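Local atomic coordinates of glycoside hydrolase family protein (PDB entry 6Q2F), a protein that probably removes terminal alpha-L-rhamnose units from rhamnosylated glycosides by hydrolysis, as a bacterial alpha-L-rhamnosidase. Residues Asp402-Val407 with Gly541-Ser546; Pro533-Thr538 with Asp547-Asp552. All coordinates share one frame; numbering follows the deposited sequence.

Contact 1 of 2, residues Asp402-Val407 with Gly541-Ser546; sequences DNVTGV and GTREQS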
ATOM      1  N   ASP A 402      22.479  28.558  12.395  1.00 62.63           N
ATOM      2  CA  ASP A 402      22.704  29.977  12.665  1.00 60.54           C
ATOM      3  C   ASP A 402      22.386  30.410  14.096  1.00 59.03           C
ATOM      4  O   ASP A 402      22.563  31.594  14.400  1.00 65.97           O
ATOM      5  CB  ASP A 402      21.883  30.820  11.686  1.00 59.46           C
ATOM      6  CG  ASP A 402      20.435  30.368  11.596  1.00 61.45           C
ATOM      7  OD1 ASP A 402      19.995  29.555  12.436  1.00 63.60           O
ATOM      8  OD2 ASP A 402      19.729  30.843  10.683  1.00 61.27           O
ATOM      9  N   ASN A 403      21.908  29.520  14.965  1.00 61.14           N
ATOM     10  CA  ASN A 403      21.704  29.828  16.388  1.00 74.46           C
ATOM     11  C   ASN A 403      20.733  30.989  16.610  1.00 70.04           C
ATOM     12  O   ASN A 403      20.849  31.723  17.594  1.00 74.91           O
ATOM     13  CB  ASN A 403      23.037  30.119  17.085  1.00 82.62           C
ATOM     14  CG  ASN A 403      23.969  28.922  17.077  1.00 90.53           C
ATOM     15  OD1 ASN A 403      25.046  28.961  16.477  1.00 90.09           O
ATOM     16  ND2 ASN A 403      23.556  27.847  17.745  1.00 94.06           N
ATOM     17  N   VAL A 404      19.765  31.162  15.709  1.00 64.56           N
ATOM     18  CA  VAL A 404      18.779  32.223  15.865  1.00 60.17           C
ATOM     19  C   VAL A 404      17.671  31.765  16.808  1.00 58.75           C
ATOM     20  O   VAL A 404      17.454  30.574  17.037  1.00 64.69           O
ATOM     21  CB  VAL A 404      18.208  32.653  14.500  1.00 59.33           C
ATOM     22  CG1 VAL A 404      19.329  32.972  13.525  1.00 56.57           C
ATOM     23  CG2 VAL A 404      17.336  31.572  13.935  1.00 56.80           C
ATOM     24  N   THR A 405      16.962  32.736  17.366  1.00 54.26           N
ATOM     25  CA  THR A 405      15.768  32.491  18.162  1.00 48.68           C
ATOM     26  C   THR A 405      14.689  33.442  17.683  1.00 45.02           C
ATOM     27  O   THR A 405      14.959  34.626  17.478  1.00 47.87           O
ATOM     28  CB  THR A 405      16.032  32.690  19.654  1.00 59.65           C
ATOM     29  OG1 THR A 405      16.952  31.683  20.094  1.00 65.54           O
ATOM     30  CG2 THR A 405      14.744  32.556  20.447  1.00 59.13           C
ATOM     31  N   GLY A 406      13.485  32.923  17.489  1.00 47.82           N
ATOM     32  CA  GLY A 406      12.410  33.735  16.955  1.00 50.26           C
ATOM     33  C   GLY A 406      11.530  34.343  18.023  1.00 49.59           C
ATOM     34  O   GLY A 406      12.024  34.779  19.068  1.00 46.84           O
ATOM     35  N   VAL A 407      10.220  34.371  17.761  1.00 46.32           N
ATOM     36  CA  VAL A 407       9.272  34.949  18.703  1.00 47.28           C
ATOM     37  C   VAL A 407       9.258  34.140  19.992  1.00 45.21           C
ATOM     38  O   VAL A 407       9.236  32.899  19.972  1.00 45.78           O
ATOM     39  CB  VAL A 407       7.871  34.993  18.069  1.00 47.69           C
ATOM     40  CG1 VAL A 407       6.848  35.497  19.063  1.00 45.66           C
ATOM     41  CG2 VAL A 407       7.873  35.847  16.792  1.00 39.72           C
ATOM     42  N   GLY A 541      10.518  30.651  19.148  1.00 47.51           N
ATOM     43  CA  GLY A 541      11.615  30.060  19.900  1.00 43.78           C
ATOM     44  C   GLY A 541      12.757  29.686  18.970  1.00 43.75           C
ATOM     45  O   GLY A 541      12.945  30.276  17.898  1.00 51.09           O
ATOM     46  N   THR A 542      13.533  28.689  19.381  1.00 39.68           N
ATOM     47  CA  THR A 542      14.633  28.223  18.550  1.00 39.35           C
ATOM     48  C   THR A 542      14.093  27.443  17.359  1.00 40.14           C
ATOM     49  O   THR A 542      12.947  26.985  17.355  1.00 40.12           O
ATOM     50  CB  THR A 542      15.579  27.337  19.357  1.00 44.03           C
ATOM     51  OG1 THR A 542      14.911  26.113  19.677  1.00 43.57           O
ATOM     52  CG2 THR A 542      15.977  28.037  20.669  1.00 34.97           C
ATOM     53  N   ARG A 543      14.937  27.284  16.335  1.00 38.73           N
ATOM     54  CA  ARG A 543      14.547  26.463  15.190  1.00 39.07           C
ATOM     55  C   ARG A 543      14.149  25.066  15.629  1.00 37.46           C
ATOM     56  O   ARG A 543      13.216  24.472  15.074  1.00 39.48           O
ATOM     57  CB  ARG A 543      15.683  26.379  14.163  1.00 37.63           C
ATOM     58  CG  ARG A 543      15.999  27.674  13.432  1.00 43.00           C
ATOM     59  CD  ARG A 543      16.943  27.398  12.258  1.00 48.56           C
ATOM     60  NE  ARG A 543      17.334  28.630  11.581  1.00 49.70           N
ATOM     61  CZ  ARG A 543      16.569  29.266  10.702  1.00 52.36           C
ATOM     62  NH1 ARG A 543      15.374  28.778  10.391  1.00 46.97           N
ATOM     63  NH2 ARG A 543      16.996  30.391  10.138  1.00 51.23           N
ATOM     64  N   GLU A 544      14.853  24.521  16.621  1.00 40.85           N
ATOM     65  CA  GLU A 544      14.559  23.166  17.069  1.00 40.77           C
ATOM     66  C   GLU A 544      13.192  23.096  17.737  1.00 39.18           C
ATOM     67  O   GLU A 544      12.427  22.156  17.500  1.00 40.73           O
ATOM     68  CB  GLU A 544      15.663  22.673  18.009  1.00 39.84           C
ATOM     69  CG  GLU A 544      15.521  21.203  18.460  1.00 51.84           C
ATOM     70  CD  GLU A 544      15.475  20.194  17.308  1.00 59.12           C
ATOM     71  OE1 GLU A 544      16.054  20.455  16.231  1.00 63.22           O
ATOM     72  OE2 GLU A 544      14.852  19.127  17.485  1.00 62.82           O
ATOM     73  N   GLN A 545      12.860  24.089  18.568  1.00 37.87           N
ATOM     74  CA  GLN A 545      11.550  24.117  19.212  1.00 35.53           C
ATOM     75  C   GLN A 545      10.423  24.223  18.190  1.00 34.81           C
ATOM     76  O   GLN A 545       9.387  23.565  18.324  1.00 34.26           O
ATOM     77  CB  GLN A 545      11.478  25.282  20.189  1.00 34.31           C
ATOM     78  CG  GLN A 545      12.262  25.111  21.464  1.00 36.93           C
ATOM     79  CD  GLN A 545      12.275  26.419  22.252  1.00 43.40           C
ATOM     80  OE1 GLN A 545      12.618  27.470  21.715  1.00 41.93           O
ATOM     81  NE2 GLN A 545      11.857  26.362  23.511  1.00 40.07           N
ATOM     82  N   SER A 546      10.589  25.075  17.178  1.00 35.07           N
ATOM     83  CA  SER A 546       9.552  25.173  16.156  1.00 31.48           C
ATOM     84  C   SER A 546       9.485  23.893  15.343  1.00 29.56           C
ATOM     85  O   SER A 546       8.395  23.429  15.001  1.00 33.59           O
ATOM     86  CB  SER A 546       9.791  26.384  15.254  1.00 36.54           C
ATOM     87  OG  SER A 546       9.234  27.551  15.844  1.00 41.47           O
TER
HETATM   88  O   HOH W   1      17.794  28.108  16.433  1.00 55.30           O
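The Arg543 guanidinium meets the Asp402 carboxylate edge to edge, their planes 17° apart, while CG2 of Val404 approaches obliquely, 3.8 Å from Arg543 NE. The grip is side-on: Arg543 NE donates to Asp402 OD1 at 2.9 Å, nearly straight, and Arg543 NH2 to OD2 at 2.8 Å, each oxygen offering its syn lone pair. An extended chain from CG to NE carries the head to Asp402; further N-H groups go to Ser319 OG, on strand 316-325, and to the Leu378 carbonyl. Nearby, Gly406 N binds Gly541 O at 2.7 Å and Gly541 N binds Val407 O, both donors above the carbonyl planes. One water bridges Val404 O to Arg543 N, in the first turn of helix 543-575. Thr542 is its N-cap; Gln545 N donates to Thr542 OG1 (3.1 Å) and Thr542 N to Gln545 OE1 (2.8 Å), a capping box. Gly541, at phi 60°, has no CB to collide with Gln545 OE1. An alanine in place of Arg543 removes both N-H donors to Asp402 and would probably loosen the loop from the helix start. Charge pairing and short backbone bonds hold the helix start to loop 402-407, and Asp402 probably stays ionised.

Contact 2 of 2, residues Pro533-Thr538 with Asp547-Asp552; sequences PALTGT and DRFLYD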
ATOM      1  N   PRO A 533       2.115  30.377  14.942  1.00 33.12           N
ATOM      2  CA  PRO A 533       2.792  31.172  13.903  1.00 30.65           C
ATOM      3  C   PRO A 533       3.831  30.395  13.123  1.00 36.32           C
ATOM      4  O   PRO A 533       4.105  30.742  11.968  1.00 41.58           O
ATOM      5  CB  PRO A 533       3.419  32.322  14.702  1.00 31.73           C
ATOM      6  CG  PRO A 533       2.531  32.474  15.874  1.00 33.82           C
ATOM      7  CD  PRO A 533       2.157  31.071  16.245  1.00 31.89           C
ATOM      8  N   ALA A 534       4.406  29.344  13.714  1.00 31.53           N
ATOM      9  CA  ALA A 534       5.338  28.489  12.982  1.00 31.78           C
ATOM     10  C   ALA A 534       4.681  27.835  11.779  1.00 34.80           C
ATOM     11  O   ALA A 534       5.347  27.578  10.770  1.00 36.72           O
ATOM     12  CB  ALA A 534       5.908  27.419  13.915  1.00 36.60           C
ATOM     13  N   LEU A 535       3.389  27.523  11.877  1.00 37.03           N
ATOM     14  CA  LEU A 535       2.671  26.932  10.750  1.00 35.45           C
ATOM     15  C   LEU A 535       2.598  27.877   9.561  1.00 39.51           C
ATOM     16  O   LEU A 535       2.309  27.428   8.442  1.00 34.80           O
ATOM     17  CB  LEU A 535       1.249  26.556  11.167  1.00 34.16           C
ATOM     18  CG  LEU A 535       1.108  25.476  12.226  1.00 31.91           C
ATOM     19  CD1 LEU A 535      -0.269  25.535  12.845  1.00 30.73           C
ATOM     20  CD2 LEU A 535       1.348  24.114  11.574  1.00 30.56           C
ATOM     21  N   THR A 536       2.838  29.172   9.775  1.00 35.63           N
ATOM     22  CA  THR A 536       2.806  30.162   8.710  1.00 40.19           C
ATOM     23  C   THR A 536       4.189  30.677   8.337  1.00 43.88           C
ATOM     24  O   THR A 536       4.287  31.609   7.537  1.00 39.80           O
ATOM     25  CB  THR A 536       1.923  31.347   9.108  1.00 32.86           C
ATOM     26  OG1 THR A 536       2.620  32.142  10.074  1.00 36.14           O
ATOM     27  CG2 THR A 536       0.623  30.863   9.714  1.00 31.66           C
ATOM     28  N   GLY A 537       5.260  30.108   8.898  1.00 38.03           N
ATOM     29  CA  GLY A 537       6.608  30.513   8.576  1.00 34.98           C
ATOM     30  C   GLY A 537       7.311  31.306   9.658  1.00 37.50           C
ATOM     31  O   GLY A 537       8.536  31.456   9.588  1.00 37.02           O
ATOM     32  N   THR A 538       6.588  31.823  10.650  1.00 41.00           N
ATOM     33  CA  THR A 538       7.203  32.676  11.665  1.00 41.67           C
ATOM     34  C   THR A 538       7.903  31.811  12.702  1.00 35.01           C
ATOM     35  O   THR A 538       7.257  31.043  13.421  1.00 38.77           O
ATOM     36  CB  THR A 538       6.167  33.574  12.332  1.00 37.49           C
ATOM     37  OG1 THR A 538       5.686  34.529  11.386  1.00 38.18           O
ATOM     38  CG2 THR A 538       6.806  34.316  13.517  1.00 42.62           C
ATOM     39  N   ASP A 547      10.641  23.279  15.068  1.00 37.11           N
ATOM     40  CA  ASP A 547      10.640  22.010  14.345  1.00 32.91           C
ATOM     41  C   ASP A 547       9.968  20.913  15.164  1.00 36.97           C
ATOM     42  O   ASP A 547       9.257  20.064  14.609  1.00 36.05           O
ATOM     43  CB  ASP A 547      12.066  21.608  13.980  1.00 34.18           C
ATOM     44  CG  ASP A 547      12.617  22.411  12.824  1.00 47.86           C
ATOM     45  OD1 ASP A 547      11.819  23.078  12.130  1.00 50.90           O
ATOM     46  OD2 ASP A 547      13.843  22.371  12.600  1.00 51.92           O
ATOM     47  N   ARG A 548      10.169  20.917  16.489  1.00 31.11           N
ATOM     48  CA  ARG A 548       9.498  19.920  17.314  1.00 31.33           C
ATOM     49  C   ARG A 548       8.014  20.221  17.440  1.00 27.92           C
ATOM     50  O   ARG A 548       7.191  19.299  17.432  1.00 28.37           O
ATOM     51  CB  ARG A 548      10.148  19.826  18.690  1.00 31.67           C
ATOM     52  CG  ARG A 548      11.511  19.173  18.635  1.00 33.32           C
ATOM     53  CD  ARG A 548      12.194  19.218  19.976  1.00 36.74           C
ATOM     54  NE  ARG A 548      13.524  18.638  19.859  1.00 45.69           N
ATOM     55  CZ  ARG A 548      14.333  18.399  20.882  1.00 45.88           C
ATOM     56  NH1 ARG A 548      13.964  18.688  22.130  1.00 44.38           N
ATOM     57  NH2 ARG A 548      15.512  17.863  20.645  1.00 45.99           N
ATOM     58  N   PHE A 549       7.640  21.501  17.522  1.00 27.52           N
ATOM     59  CA  PHE A 549       6.215  21.794  17.514  1.00 26.31           C
ATOM     60  C   PHE A 549       5.572  21.302  16.230  1.00 25.05           C
ATOM     61  O   PHE A 549       4.488  20.708  16.258  1.00 31.38           O
ATOM     62  CB  PHE A 549       5.929  23.278  17.667  1.00 28.46           C
ATOM     63  CG  PHE A 549       4.547  23.634  17.206  1.00 33.96           C
ATOM     64  CD1 PHE A 549       3.443  23.212  17.926  1.00 27.74           C
ATOM     65  CD2 PHE A 549       4.345  24.328  16.026  1.00 35.90           C
ATOM     66  CE1 PHE A 549       2.158  23.513  17.505  1.00 31.15           C
ATOM     67  CE2 PHE A 549       3.062  24.626  15.598  1.00 30.90           C
ATOM     68  CZ  PHE A 549       1.968  24.215  16.337  1.00 29.05           C
ATOM     69  N   LEU A 550       6.211  21.560  15.090  1.00 30.24           N
ATOM     70  CA  LEU A 550       5.622  21.139  13.825  1.00 29.27           C
ATOM     71  C   LEU A 550       5.527  19.621  13.754  1.00 27.47           C
ATOM     72  O   LEU A 550       4.496  19.084  13.323  1.00 32.07           O
ATOM     73  CB  LEU A 550       6.422  21.728  12.657  1.00 35.04           C
ATOM     74  CG  LEU A 550       6.377  23.267  12.697  1.00 36.20           C
ATOM     75  CD1 LEU A 550       7.442  23.922  11.819  1.00 35.72           C
ATOM     76  CD2 LEU A 550       4.983  23.788  12.343  1.00 33.03           C
ATOM     77  N   TYR A 551       6.566  18.909  14.212  1.00 31.98           N
ATOM     78  CA  TYR A 551       6.474  17.459  14.377  1.00 30.83           C
ATOM     79  C   TYR A 551       5.249  17.071  15.200  1.00 28.28           C
ATOM     80  O   TYR A 551       4.483  16.176  14.818  1.00 28.08           O
ATOM     81  CB  TYR A 551       7.744  16.910  15.043  1.00 32.37           C
ATOM     82  CG  TYR A 551       7.630  15.448  15.463  1.00 28.37           C
ATOM     83  CD1 TYR A 551       7.139  15.098  16.714  1.00 29.89           C
ATOM     84  CD2 TYR A 551       7.989  14.420  14.596  1.00 28.49           C
ATOM     85  CE1 TYR A 551       7.009  13.760  17.098  1.00 26.54           C
ATOM     86  CE2 TYR A 551       7.874  13.072  14.977  1.00 27.86           C
ATOM     87  CZ  TYR A 551       7.372  12.759  16.220  1.00 25.39           C
ATOM     88  OH  TYR A 551       7.248  11.434  16.623  1.00 30.68           O
ATOM     89  N   ASP A 552       5.063  17.726  16.350  1.00 25.97           N
ATOM     90  CA  ASP A 552       3.907  17.456  17.204  1.00 24.53           C
ATOM     91  C   ASP A 552       2.602  17.758  16.480  1.00 27.43           C
ATOM     92  O   ASP A 552       1.591  17.071  16.681  1.00 26.50           O
ATOM     93  CB  ASP A 552       3.994  18.293  18.494  1.00 22.95           C
ATOM     94  CG  ASP A 552       5.046  17.769  19.459  1.00 34.88           C
ATOM     95  OD1 ASP A 552       5.385  16.566  19.347  1.00 29.71           O
ATOM     96  OD2 ASP A 552       5.527  18.549  20.322  1.00 29.86           O
TER
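Only apolar side chains meet between loop 533-538 and residues 547-552 of helix 543-575, all four of them buried. The contact seats this loop against early turns of the helix it leads into, while Pro533 and Thr536 pack on strand 436-447. Leu535 and Leu550 make the closest approach, CD2 to CD2 at 3.7 Å; the two side chains run antiparallel alongside one another, each with CG anti to its carbonyl carbon (chi1 -64° and -62°), which brings the methyl ends together. Ala534 points its methyl at the helix, where CB lies 4.1 Å from Leu550 CD2 and touches Phe549 CD2 as well. The aromatic contact is at the rim: Leu535 CG sits near the plane of the Phe549 ring, 4.0 Å from CE2. Phe549 reaches the loop with CG anti to its backbone N (chi1 161°), and its ring also meets those of Trp531 and Phe520. Within the loop, Pro533 O accepts from Thr536 N, Thr538 N and Thr536 OG1, the hydroxyl at 2.8 Å on a lone pair. The positive phi of Gly537 suits a residue without a side chain. With Pro533 O satisfied inside the turn, Ala534 and Leu535 face the helix through apolar contact alone.

In the fold
From the N terminus, the chain first passes 402-407, in the loop between helix 382-385 and strand 413-414, then runs through helices 469-487 and 516-524 to 533-538. Contact 1 closes a long loop when the chain returns at 541-546; contact 2 closes a short one, back to 547-552, one turn further along helix 543-575. The segments alternate, so the two closures cross. Their centres are about 11 Å apart, and they touch where Val407 meets Thr538 and Ser546 meets Ala534. Together they fix the first turns of helix 543-575 between loop 402-407 and the turn at 533-538, which itself rests on strands 151-160, 206-217 and 436-447 of one antiparallel sheet.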